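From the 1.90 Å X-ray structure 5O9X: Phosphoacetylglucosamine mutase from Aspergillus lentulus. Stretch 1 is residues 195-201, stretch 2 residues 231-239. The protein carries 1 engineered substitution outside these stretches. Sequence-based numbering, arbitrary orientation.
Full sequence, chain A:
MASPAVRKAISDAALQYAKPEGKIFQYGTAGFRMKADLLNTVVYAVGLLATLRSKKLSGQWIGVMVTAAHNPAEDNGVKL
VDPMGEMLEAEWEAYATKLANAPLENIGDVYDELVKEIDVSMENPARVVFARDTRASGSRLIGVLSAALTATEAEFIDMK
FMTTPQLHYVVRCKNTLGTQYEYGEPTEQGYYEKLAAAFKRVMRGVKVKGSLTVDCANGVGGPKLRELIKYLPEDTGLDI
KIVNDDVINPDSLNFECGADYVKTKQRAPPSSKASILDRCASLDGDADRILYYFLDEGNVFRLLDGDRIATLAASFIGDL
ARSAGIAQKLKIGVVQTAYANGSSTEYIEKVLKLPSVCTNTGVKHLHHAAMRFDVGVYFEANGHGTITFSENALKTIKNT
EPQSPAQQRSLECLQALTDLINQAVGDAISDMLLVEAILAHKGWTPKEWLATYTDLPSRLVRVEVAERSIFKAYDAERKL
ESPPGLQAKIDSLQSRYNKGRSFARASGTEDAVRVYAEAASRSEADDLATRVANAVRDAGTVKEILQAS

Stretch 1 195-201: LAAAFKR
Stretch 2 231-239: YLPEDTGLD

Residues 195-201 are a segment of a longer α-helix, with phi/psi near -63/-45 and i to i-4 bonds such as K200 N to A196 O (2.9 Å). Against it lies 231-239, an irregular segment that is extended at L232 and P233 (psi 153° and 159°). No hydrogen bond joins the two; 354 Å² of surface is buried by mainly apolar packing. The register sets A196 by L232 (CA to CA 4.8 Å) and K200 by P233 (5.9 Å), one helical turn on.

F199 covers the most surface. Its chi1 of -170° (t) and chi2 of 62° carry the ring along the loop, where F199 CD2 meets L232 CD2 at 4.2 Å and P233 CD, at the ring edge, also at 4.2 Å. Further out, F199 CE2 lies 4.0 Å from both L238 CD2 and T236 OG1. T236 OG1 accepts a hydrogen bond from L238 N (3.2 Å), a link that spans G237, where at phi 83° and psi -9° a CB would be jammed against the carbonyl O of T236.

P233, C-gamma endo, points its compact ring at the helix: P233 CD is 3.8 Å from A196 O, and P233 CG 3.6 Å from K200 CB. K200, t at chi1 to chi3 and p at chi4 (89°), lends the aliphatic start of its side chain here while the residue remains exposed.

A196 suits the closest approach, its small CB sitting 3.3 Å from Y231 O and 3.9 Å from Y231 CB. L232 (m, t) brings CD2 to 4.1 Å from A196 CB.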

ATOM      1  N   LEU A 195     -14.154 -10.848   4.619  1.00 19.40           N
ATOM      2  CA  LEU A 195     -14.096 -10.589   3.167  1.00 19.11           C
ATOM      3  C   LEU A 195     -15.159 -11.393   2.435  1.00 19.62           C
ATOM      4  O   LEU A 195     -15.961 -10.826   1.602  1.00 20.84           O
ATOM      5  CB  LEU A 195     -12.694 -10.863   2.604  1.00 20.30           C
ATOM      6  CG  LEU A 195     -11.720  -9.687   2.589  1.00 24.84           C
ATOM      7  CD1 LEU A 195     -11.301  -9.407   4.004  1.00 27.86           C
ATOM      8  CD2 LEU A 195     -10.492 -10.179   1.783  1.00 20.30           C
ATOM      9  N   ALA A 196     -15.268 -12.688   2.784  1.00 19.91           N
ATOM     10  CA  ALA A 196     -16.252 -13.530   2.052  1.00 18.59           C
ATOM     11  C   ALA A 196     -17.690 -13.062   2.251  1.00 19.36           C
ATOM     12  O   ALA A 196     -18.479 -12.953   1.266  1.00 20.37           O
ATOM     13  CB  ALA A 196     -16.097 -14.976   2.445  1.00 18.18           C
ATOM     14  N   ALA A 197     -18.032 -12.736   3.507  1.00 20.28           N
ATOM     15  CA  ALA A 197     -19.404 -12.311   3.805  1.00 22.29           C
ATOM     16  C   ALA A 197     -19.768 -10.975   3.100  1.00 21.42           C
ATOM     17  O   ALA A 197     -20.893 -10.814   2.578  1.00 21.06           O
ATOM     18  CB  ALA A 197     -19.665 -12.264   5.327  1.00 20.08           C
ATOM     19  N   ALA A 198     -18.816 -10.033   3.113  1.00 19.69           N
ATOM     20  CA  ALA A 198     -19.007  -8.712   2.469  1.00 19.91           C
ATOM     21  C   ALA A 198     -19.143  -8.879   0.943  1.00 19.96           C
ATOM     22  O   ALA A 198     -20.080  -8.321   0.320  1.00 20.85           O
ATOM     23  CB  ALA A 198     -17.887  -7.773   2.840  1.00 17.28           C
ATOM     24  N   PHE A 199     -18.301  -9.725   0.355  1.00 17.96           N
ATOM     25  CA  PHE A 199     -18.386 -10.009  -1.098  1.00 18.17           C
ATOM     26  C   PHE A 199     -19.687 -10.676  -1.479  1.00 21.88           C
ATOM     27  O   PHE A 199     -20.324 -10.315  -2.508  1.00 20.83           O
ATOM     28  CB  PHE A 199     -17.243 -10.910  -1.532  1.00 16.03           C
ATOM     29  CG  PHE A 199     -17.112 -11.070  -3.034  1.00 16.22           C
ATOM     30  CD1 PHE A 199     -16.849  -9.958  -3.872  1.00 14.31           C
ATOM     31  CD2 PHE A 199     -17.242 -12.348  -3.607  1.00 14.33           C
ATOM     32  CE1 PHE A 199     -16.706 -10.204  -5.286  1.00 15.07           C
ATOM     33  CE2 PHE A 199     -17.058 -12.588  -4.985  1.00 15.64           C
ATOM     34  CZ  PHE A 199     -16.801 -11.481  -5.820  1.00 15.40           C
ATOM     35  N   LYS A 200     -20.110 -11.674  -0.694  1.00 21.66           N
ATOM     36  CA  LYS A 200     -21.484 -12.245  -0.907  1.00 21.96           C
ATOM     37  C   LYS A 200     -22.578 -11.173  -0.976  1.00 19.53           C
ATOM     38  O   LYS A 200     -23.388 -11.183  -1.905  1.00 21.76           O
ATOM     39  CB  LYS A 200     -21.814 -13.308   0.184  1.00 28.09           C
ATOM     40  CG  LYS A 200     -23.099 -14.085  -0.129  1.00 31.74           C
ATOM     41  CD  LYS A 200     -23.425 -15.069   0.998  1.00 32.95           C
ATOM     42  CE  LYS A 200     -24.679 -15.915   0.695  1.00 32.58           C
ATOM     43  NZ  LYS A 200     -24.243 -17.126  -0.034  1.00 39.83           N
ATOM     44  N   ARG A 201     -22.621 -10.258  -0.014  1.00 21.55           N
ATOM     45  CA  ARG A 201     -23.627  -9.211   0.005  1.00 23.47           C
ATOM     46  C   ARG A 201     -23.471  -8.259  -1.194  1.00 23.42           C
ATOM     47  O   ARG A 201     -24.445  -7.935  -1.854  1.00 22.88           O
ATOM     48  CB  ARG A 201     -23.534  -8.338   1.268  1.00 25.28           C
ATOM     49  CG  ARG A 201     -24.202  -8.980   2.506  1.00 31.21           C
ATOM     50  CD  ARG A 201     -23.668  -8.314   3.777  1.00 29.82           C
ATOM     51  NE  ARG A 201     -24.184  -6.938   3.909  1.00 31.57           N
ATOM     52  CZ  ARG A 201     -23.541  -5.962   4.566  1.00 39.49           C
ATOM     53  NH1 ARG A 201     -22.317  -6.195   5.080  1.00 36.47           N
ATOM     54  NH2 ARG A 201     -24.093  -4.738   4.710  1.00 32.95           N
ATOM     55  N   TYR A 231     -13.416 -19.894   1.412  1.00 20.09           N
ATOM     56  CA  TYR A 231     -14.506 -19.176   2.085  1.00 20.42           C
ATOM     57  C   TYR A 231     -15.505 -18.492   1.173  1.00 21.92           C
ATOM     58  O   TYR A 231     -16.562 -18.139   1.632  1.00 19.04           O
ATOM     59  CB  TYR A 231     -13.944 -18.148   3.069  1.00 18.88           C
ATOM     60  CG  TYR A 231     -13.198 -18.784   4.244  1.00 19.97           C
ATOM     61  CD1 TYR A 231     -13.795 -18.879   5.520  1.00 22.82           C
ATOM     62  CD2 TYR A 231     -11.879 -19.279   4.092  1.00 20.00           C
ATOM     63  CE1 TYR A 231     -13.083 -19.471   6.602  1.00 21.34           C
ATOM     64  CE2 TYR A 231     -11.192 -19.793   5.162  1.00 19.95           C
ATOM     65  CZ  TYR A 231     -11.806 -19.921   6.408  1.00 21.21           C
ATOM     66  OH  TYR A 231     -11.112 -20.450   7.508  1.00 24.30           O
ATOM     67  N   LEU A 232     -15.155 -18.251  -0.110  1.00 21.81           N
ATOM     68  CA  LEU A 232     -15.974 -17.326  -0.939  1.00 22.13           C
ATOM     69  C   LEU A 232     -17.335 -17.962  -1.329  1.00 25.58           C
ATOM     70  O   LEU A 232     -17.398 -19.173  -1.435  1.00 24.10           O
ATOM     71  CB  LEU A 232     -15.218 -16.869  -2.203  1.00 19.68           C
ATOM     72  CG  LEU A 232     -14.008 -15.945  -1.909  1.00 18.72           C
ATOM     73  CD1 LEU A 232     -13.295 -15.675  -3.228  1.00 19.96           C
ATOM     74  CD2 LEU A 232     -14.473 -14.601  -1.336  1.00 19.46           C
ATOM     75  N   PRO A 233     -18.383 -17.147  -1.564  1.00 27.01           N
ATOM     76  CA  PRO A 233     -19.698 -17.762  -1.886  1.00 30.66           C
ATOM     77  C   PRO A 233     -19.659 -18.439  -3.223  1.00 36.07           C
ATOM     78  O   PRO A 233     -18.799 -18.110  -4.068  1.00 33.15           O
ATOM     79  CB  PRO A 233     -20.686 -16.583  -1.856  1.00 26.40           C
ATOM     80  CG  PRO A 233     -19.837 -15.372  -2.032  1.00 30.36           C
ATOM     81  CD  PRO A 233     -18.476 -15.674  -1.447  1.00 27.98           C
ATOM     82  N   GLU A 234     -20.587 -19.370  -3.441  1.00 39.82           N
ATOM     83  CA  GLU A 234     -20.437 -20.409  -4.492  1.00 46.19           C
ATOM     84  C   GLU A 234     -20.915 -20.094  -5.939  1.00 47.29           C
ATOM     85  O   GLU A 234     -20.360 -20.674  -6.943  1.00 47.88           O
ATOM     86  CB  GLU A 234     -21.108 -21.727  -3.994  1.00 53.05           C
ATOM     87  CG  GLU A 234     -20.526 -23.006  -4.607  1.00 59.68           C
ATOM     88  CD  GLU A 234     -19.198 -23.449  -3.994  1.00 68.36           C
ATOM     89  OE1 GLU A 234     -19.016 -24.670  -3.728  1.00 64.09           O
ATOM     90  OE2 GLU A 234     -18.326 -22.582  -3.792  1.00 66.29           O
ATOM     91  N   ASP A 235     -21.954 -19.246  -6.041  1.00 34.71           N
ATOM     92  CA  ASP A 235     -22.608 -18.947  -7.337  1.00 41.99           C
ATOM     93  C   ASP A 235     -22.443 -17.464  -7.725  1.00 39.68           C
ATOM     94  O   ASP A 235     -23.412 -16.764  -8.031  1.00 38.72           O
ATOM     95  CB  ASP A 235     -24.082 -19.381  -7.301  1.00 53.06           C
ATOM     96  CG  ASP A 235     -24.782 -18.988  -6.007  1.00 60.66           C
ATOM     97  OD1 ASP A 235     -25.121 -19.882  -5.190  1.00 66.95           O
ATOM     98  OD2 ASP A 235     -24.995 -17.784  -5.806  1.00 58.05           O
ATOM     99  N   THR A 236     -21.210 -16.956  -7.642  1.00 29.72           N
ATOM    100  CA  THR A 236     -20.993 -15.525  -7.951  1.00 23.53           C
ATOM    101  C   THR A 236     -20.412 -15.452  -9.326  1.00 24.67           C
ATOM    102  O   THR A 236     -20.232 -14.346  -9.861  1.00 23.79           O
ATOM    103  CB  THR A 236     -19.956 -14.847  -6.997  1.00 25.34           C
ATOM    104  OG1 THR A 236     -18.723 -15.545  -7.169  1.00 24.54           O
ATOM    105  CG2 THR A 236     -20.387 -14.842  -5.523  1.00 25.62           C
ATOM    106  N   GLY A 237     -20.069 -16.599  -9.919  1.00 23.04           N
ATOM    107  CA  GLY A 237     -19.417 -16.624 -11.242  1.00 22.52           C
ATOM    108  C   GLY A 237     -17.881 -16.406 -11.169  1.00 23.87           C
ATOM    109  O   GLY A 237     -17.195 -16.548 -12.160  1.00 24.97           O
ATOM    110  N   LEU A 238     -17.342 -16.056 -10.011  1.00 22.29           N
ATOM    111  CA  LEU A 238     -15.912 -15.762  -9.916  1.00 23.97           C
ATOM    112  C   LEU A 238     -15.148 -17.093 -10.008  1.00 25.57           C
ATOM    113  O   LEU A 238     -15.356 -18.012  -9.218  1.00 27.61           O
ATOM    114  CB  LEU A 238     -15.618 -15.060  -8.614  1.00 23.30           C
ATOM    115  CG  LEU A 238     -14.152 -14.655  -8.423  1.00 25.25           C
ATOM    116  CD1 LEU A 238     -13.768 -13.650  -9.485  1.00 25.65           C
ATOM    117  CD2 LEU A 238     -13.991 -14.006  -7.061  1.00 27.36           C
ATOM    118  N   ASP A 239     -14.212 -17.129 -10.926  1.00 24.21           N
ATOM    119  CA  ASP A 239     -13.417 -18.245 -11.257  1.00 26.67           C
ATOM    120  C   ASP A 239     -11.916 -17.784 -11.240  1.00 24.85           C
ATOM    121  O   ASP A 239     -11.404 -17.349 -12.263  1.00 24.21           O
ATOM    122  CB  ASP A 239     -13.840 -18.549 -12.696  1.00 34.29           C
ATOM    123  CG  ASP A 239     -13.174 -19.798 -13.295  1.00 45.68           C
ATOM    124  OD1 ASP A 239     -12.558 -20.590 -12.530  1.00 43.75           O
ATOM    125  OD2 ASP A 239     -13.285 -19.962 -14.561  1.00 50.65           O
TER